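Local coordinates for protein alpha-1,3-glucanase (Bacillus circulans, PDB 5ZRU) that forms the catalytic unit of a GH87-type alpha-1,3-glucanase, probably hydrolysing alpha-1,3-linked glucan, and carries bound calcium and zinc ions, at residues A208-N211 with A212-S216; L477-N481 with D482-N486; Y567-Q570 with N571-L575. All blocks are in the same frame, centred on the assembly; numbering follows the deposited sequence.

In the fold
All three contacts are local, contact 1 along a helix, contacts 2 and 3 round corners of the coil, within the catalytic D2 region, which belongs to the pectate lyase-like families and coils as a long parallel beta-helix. They come in series. Contact 1, on helix 203-216, lies near the start of the coil; contact 2 begins at the end of strand 475-478, and contact 3 on strand 567-568 close to the C-terminus. Centres of contacts 1 and 3 are 62 Å apart, on opposite sides of the chain's centre, while contact 1 is 48 Å from contact 2. Contacts 2 and 3 are 16 Å apart between centres: their leading strands belong to one parallel run, joined through 502-505 and 542-544, but the corners are built differently.

Contact 1. Residues A208-N211 with A212-S216; sequences AAVN and AAVTS
A212 reaches back one helical turn to A208, its backbone N donating to A208 O at 3.0 Å. The methyl follows the same path, with A212 CB 3.7 Å from A208 O. At its other end A212 serves as acceptor: S216 OG bonds to A212 O at 2.7 Å, and S216 N comes to that oxygen as well. The two donors approach from opposite faces of the carbonyl plane, so one oxygen is gripped by both the main chain and the hydroxyl of the last residue of the helix.

N211 plays a similar part on the exposed side. Its O takes the backbone N of T215 at 2.9 Å, and T215 OG1, set beside its own backbone N by a chi1 of -72°, is turned back to within 3.1 Å of N211 O. V210 faces inward. V214 N bonds to V210 O at 2.9 Å and nearly straight, with an angle of 165° at the hydrogen, while V210 CG1 and V214 CG2 touch loosely at 4.4 Å along the same flank.

The helix links parallel strands 187-188 and 220-222, consistent with the helix that covers the N-terminal end of pectate lyase-like beta-helices. A209, V210 and A213 rest on L220 of strand 220-222, V210 and V214 on I242 and on I245 of strand 245-249, and A209 and A212 on F192.

Contact 2. Residues L477-N481 with D482-N486; sequences LEASN and DPIKN
N481 and D482 set an amide and a carboxylate side by side, pointing the same way, with their planes 48° apart. One face of the amide carries both D482 N and the D482 carboxylate; D482 N is only 2.9 Å from N481 CG, a tight fit that goes with an unusual N481 chi1 of 131°. Two waters join the heads. One appears to accept from N481 ND2, at a rather short distance, and donates to D482 OD2 at 3.2 Å; the other donates to N481 OD1 at 2.6 Å and to D482 OD1. H444 ND1 holds D482 OD2 as well, and a sulfate ion lies nearby.

These residues form the corner between strands 475-478 and 484-485 of the parallel beta-helix, where A479 is the centre of an inverse gamma turn. Its CB sits 3.6 Å from D482 O and 4.2 Å from I484 CG1. I484 points back across the bend, its CD1 lying 3.6 Å from E478 O. On the incoming side, S480 OG donates to E478 OE2 at 2.7 Å, on the anti side of the carboxylate, while R472 forms a salt bridge with E478 OE1. T438 OG1 ties the bend to the preceding coil through N481 N and D482 O.

Contact 3. Residues Y567-Q570 with N571-L575; sequences YFIQ and NGFNL
I569 meets two residues across the turn with different branches. Its CG2 methyl presses on F573 CB at 3.6 Å, and its CD1 touches L575 CD2 at 3.8 Å, the I569 and L575 side chains crossing at about a right angle. L575 CD2 also comes within 4.4 Å of Y567 CD1, approaching that ring obliquely, so the one leucine methyl is shared by the isoleucine and the tyrosine. The torsions divide the work: I569 CG1 stands opposite its carbonyl carbon (chi1 -50°), which puts it on the L575 side, and the chain carries on from there to CD1. F573 starts toward I569, but with CG opposite its own N (chi1 -169°) its ring leads away, leaving CB as the nearest part of the residue.

Behind these side chains stands a type II beta turn from Q570 to F573. F573 N donates to Q570 O at 3.2 Å, with an angle of 167° at the hydrogen. G572 has a positive phi, a backbone shape that calls for glycine because a CB would be jammed against N571 O. The turn is a corner of the parallel beta-helix close to its C-terminal end, joining strand 567-568 to strand 574-577.

Further out, the preceding coil fixes both arms. F568 makes backbone hydrogen bonds with I542 and T544, and N574 with G549 and A551, while T544 OG1 bonds to Q570 N. I569 packs on I542 and T544, and L575 touches F553. From the coil before that, F504 brings its ring against the ring of F573.

Contact 1. Residues A208-N211 with A212-S216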
# COMPACT_ATOMS: atom_id res chain seq x y z
N ALA A 208 29.92 -4.81 -7.00
CA ALA A 208 31.22 -4.16 -7.11
C ALA A 208 31.09 -2.65 -6.92
O ALA A 208 31.95 -2.03 -6.29
CB ALA A 208 31.84 -4.47 -8.47
N ALA A 209 30.03 -2.06 -7.46
CA ALA A 209 29.83 -0.62 -7.34
C ALA A 209 29.58 -0.21 -5.89
O ALA A 209 30.05 0.84 -5.45
CB ALA A 209 28.66 -0.18 -8.23
N VAL A 210 28.85 -1.04 -5.14
CA VAL A 210 28.66 -0.77 -3.71
C VAL A 210 30.00 -0.73 -3.00
O VAL A 210 30.29 0.20 -2.24
CB VAL A 210 27.71 -1.81 -3.09
CG1 VAL A 210 27.74 -1.68 -1.57
CG2 VAL A 210 26.29 -1.62 -3.61
N ASN A 211 30.84 -1.75 -3.22
CA ASN A 211 32.15 -1.78 -2.56
C ASN A 211 32.97 -0.55 -2.92
O ASN A 211 33.64 0.03 -2.05
CB ASN A 211 32.92 -3.05 -2.94
CG ASN A 211 32.31 -4.30 -2.33
OD1 ASN A 211 31.58 -4.23 -1.34
ND2 ASN A 211 32.63 -5.45 -2.92
N ALA A 212 32.95 -0.13 -4.18
CA ALA A 212 33.74 1.03 -4.58
C ALA A 212 33.19 2.31 -3.97
O ALA A 212 33.96 3.20 -3.57
CB ALA A 212 33.80 1.14 -6.09
N ALA A 213 31.86 2.43 -3.91
CA ALA A 213 31.25 3.60 -3.29
C ALA A 213 31.62 3.68 -1.82
O ALA A 213 31.98 4.75 -1.32
CB ALA A 213 29.72 3.54 -3.45
N VAL A 214 31.54 2.56 -1.11
CA VAL A 214 31.87 2.56 0.32
C VAL A 214 33.34 2.85 0.52
O VAL A 214 33.71 3.63 1.41
CB VAL A 214 31.45 1.22 0.95
CG1 VAL A 214 32.04 1.08 2.35
CG2 VAL A 214 29.93 1.11 1.00
N THR A 215 34.21 2.25 -0.29
CA THR A 215 35.64 2.49 -0.16
C THR A 215 35.99 3.95 -0.44
O THR A 215 36.84 4.54 0.25
CB THR A 215 36.42 1.56 -1.09
OG1 THR A 215 36.37 0.22 -0.57
CG2 THR A 215 37.88 1.99 -1.20
N SER A 216 35.35 4.57 -1.43
CA SER A 216 35.72 5.91 -1.85
C SER A 216 34.92 7.00 -1.17
O SER A 216 35.26 8.18 -1.32
CB SER A 216 35.58 6.05 -3.37
OG SER A 216 34.22 5.88 -3.75

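Contact 2. Residues L477-N481 with D482-N486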
# COMPACT_ATOMS: atom_id res chain seq x y z
N LEU A 477 -11.08 -1.52 16.58
CA LEU A 477 -10.24 -1.68 17.76
C LEU A 477 -10.57 -3.01 18.42
O LEU A 477 -11.73 -3.28 18.75
CB LEU A 477 -10.44 -0.52 18.73
CG LEU A 477 -10.33 0.88 18.12
CD1 LEU A 477 -10.64 1.95 19.17
CD2 LEU A 477 -8.93 1.12 17.53
N GLU A 478 -9.55 -3.84 18.62
CA GLU A 478 -9.74 -5.21 19.08
C GLU A 478 -8.80 -5.45 20.25
O GLU A 478 -7.58 -5.44 20.08
CB GLU A 478 -9.47 -6.20 17.95
CG GLU A 478 -9.58 -7.65 18.36
CD GLU A 478 -9.12 -8.59 17.25
OE1 GLU A 478 -9.66 -8.50 16.13
OE2 GLU A 478 -8.19 -9.38 17.51
N ALA A 479 -9.36 -5.64 21.44
CA ALA A 479 -8.55 -5.94 22.63
C ALA A 479 -8.45 -7.46 22.73
O ALA A 479 -9.04 -8.10 23.60
CB ALA A 479 -9.14 -5.30 23.87
N SER A 480 -7.70 -8.01 21.78
CA SER A 480 -7.61 -9.45 21.58
C SER A 480 -7.13 -10.15 22.85
O SER A 480 -7.72 -11.14 23.30
CB SER A 480 -6.65 -9.76 20.43
OG SER A 480 -6.55 -8.64 19.53
N ASN A 481 -6.04 -9.66 23.44
CA ASN A 481 -5.51 -10.30 24.63
C ASN A 481 -5.27 -9.20 25.66
O ASN A 481 -5.94 -9.17 26.70
CB ASN A 481 -4.28 -11.13 24.26
CG ASN A 481 -3.09 -10.88 25.15
OD1 ASN A 481 -3.02 -11.39 26.28
ND2 ASN A 481 -2.15 -10.09 24.65
N ASP A 482 -4.41 -8.26 25.36
CA ASP A 482 -4.18 -7.13 26.24
C ASP A 482 -5.10 -5.97 25.88
O ASP A 482 -5.74 -5.97 24.83
CB ASP A 482 -2.72 -6.70 26.15
CG ASP A 482 -1.78 -7.64 26.91
OD1 ASP A 482 -2.18 -8.17 27.97
OD2 ASP A 482 -0.65 -7.81 26.44
N PRO A 483 -5.23 -4.96 26.75
CA PRO A 483 -6.13 -3.84 26.46
C PRO A 483 -5.57 -2.90 25.41
O PRO A 483 -4.37 -2.82 25.15
CB PRO A 483 -6.26 -3.13 27.82
CG PRO A 483 -5.04 -3.55 28.59
CD PRO A 483 -4.75 -4.94 28.15
N ILE A 484 -6.49 -2.19 24.76
CA ILE A 484 -6.16 -1.00 23.99
C ILE A 484 -6.30 0.19 24.93
O ILE A 484 -7.36 0.37 25.55
CB ILE A 484 -7.09 -0.85 22.77
CG1 ILE A 484 -7.14 -2.13 21.93
CG2 ILE A 484 -6.68 0.37 21.91
CD1 ILE A 484 -5.88 -2.43 21.18
N LYS A 485 -5.25 0.99 25.04
CA LYS A 485 -5.15 2.01 26.08
C LYS A 485 -4.48 3.28 25.55
O LYS A 485 -3.47 3.20 24.84
CB LYS A 485 -4.36 1.46 27.27
CG LYS A 485 -3.99 2.48 28.31
CD LYS A 485 -3.47 1.81 29.59
CE LYS A 485 -2.12 1.14 29.40
NZ LYS A 485 -1.49 0.88 30.74
N ASN A 486 -5.05 4.44 25.89
CA ASN A 486 -4.49 5.77 25.63
C ASN A 486 -4.40 6.07 24.13
O ASN A 486 -3.32 6.18 23.53
CB ASN A 486 -3.12 5.93 26.31
CG ASN A 486 -3.21 5.87 27.83
OD1 ASN A 486 -4.24 6.19 28.42
ND2 ASN A 486 -2.13 5.44 28.47
O HOH W 1 -0.05 -10.93 25.78
O HOH W 2 -1.64 -10.92 28.41

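Contact 3. Residues Y567-Q570 with N571-L575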
# COMPACT_ATOMS: atom_id res chain seq x y z
N TYR A 567 -26.33 3.70 17.53
CA TYR A 567 -25.33 2.92 18.23
C TYR A 567 -25.85 1.52 18.48
O TYR A 567 -27.06 1.30 18.61
CB TYR A 567 -24.95 3.52 19.58
CG TYR A 567 -25.13 5.00 19.66
CD1 TYR A 567 -24.25 5.85 19.02
CD2 TYR A 567 -26.19 5.55 20.37
CE1 TYR A 567 -24.42 7.20 19.07
CE2 TYR A 567 -26.36 6.91 20.45
CZ TYR A 567 -25.47 7.74 19.79
OH TYR A 567 -25.62 9.10 19.85
N PHE A 568 -24.92 0.57 18.56
CA PHE A 568 -25.24 -0.82 18.86
C PHE A 568 -24.16 -1.27 19.84
O PHE A 568 -23.10 -1.74 19.43
CB PHE A 568 -25.28 -1.66 17.59
CG PHE A 568 -25.74 -3.08 17.82
CD1 PHE A 568 -26.56 -3.39 18.89
CD2 PHE A 568 -25.32 -4.09 16.98
CE1 PHE A 568 -26.98 -4.70 19.10
CE2 PHE A 568 -25.74 -5.40 17.19
CZ PHE A 568 -26.56 -5.70 18.25
N ILE A 569 -24.45 -1.12 21.13
CA ILE A 569 -23.46 -1.25 22.19
C ILE A 569 -23.83 -2.45 23.05
O ILE A 569 -24.97 -2.55 23.52
CB ILE A 569 -23.39 0.03 23.05
CG1 ILE A 569 -23.25 1.27 22.17
CG2 ILE A 569 -22.26 -0.07 24.06
CD1 ILE A 569 -22.03 1.26 21.28
N GLN A 570 -22.87 -3.33 23.28
CA GLN A 570 -23.12 -4.47 24.16
C GLN A 570 -23.22 -4.00 25.60
O GLN A 570 -22.47 -3.12 26.04
CB GLN A 570 -22.02 -5.51 24.01
CG GLN A 570 -22.22 -6.75 24.86
CD GLN A 570 -21.28 -7.87 24.46
OE1 GLN A 570 -21.08 -8.13 23.27
NE2 GLN A 570 -20.70 -8.54 25.44
N ASN A 571 -24.16 -4.58 26.35
CA ASN A 571 -24.39 -4.14 27.72
C ASN A 571 -23.11 -4.25 28.54
O ASN A 571 -22.41 -5.27 28.50
CB ASN A 571 -25.51 -4.98 28.35
CG ASN A 571 -26.02 -4.38 29.65
OD1 ASN A 571 -25.58 -3.31 30.08
ND2 ASN A 571 -26.97 -5.06 30.28
N GLY A 572 -22.81 -3.19 29.29
CA GLY A 572 -21.62 -3.11 30.11
C GLY A 572 -20.60 -2.11 29.59
O GLY A 572 -19.83 -1.55 30.38
N PHE A 573 -20.56 -1.90 28.27
CA PHE A 573 -19.62 -0.94 27.69
C PHE A 573 -20.06 0.48 28.01
O PHE A 573 -21.23 0.84 27.80
CB PHE A 573 -19.54 -1.16 26.17
CG PHE A 573 -18.41 -0.41 25.52
CD1 PHE A 573 -18.56 0.92 25.16
CD2 PHE A 573 -17.21 -1.05 25.25
CE1 PHE A 573 -17.52 1.61 24.56
CE2 PHE A 573 -16.17 -0.37 24.64
CZ PHE A 573 -16.32 0.96 24.30
N ASN A 574 -19.13 1.29 28.51
CA ASN A 574 -19.40 2.65 28.97
C ASN A 574 -19.10 3.64 27.84
O ASN A 574 -17.95 4.05 27.66
CB ASN A 574 -18.57 2.98 30.21
CG ASN A 574 -18.70 1.93 31.29
OD1 ASN A 574 -17.78 1.13 31.52
ND2 ASN A 574 -19.84 1.92 31.98
N LEU A 575 -20.13 4.03 27.11
CA LEU A 575 -19.99 4.96 25.99
C LEU A 575 -20.53 6.32 26.41
O LEU A 575 -21.69 6.44 26.81
CB LEU A 575 -20.74 4.45 24.76
CG LEU A 575 -20.74 5.32 23.49
CD1 LEU A 575 -19.35 5.42 22.86
CD2 LEU A 575 -21.77 4.83 22.48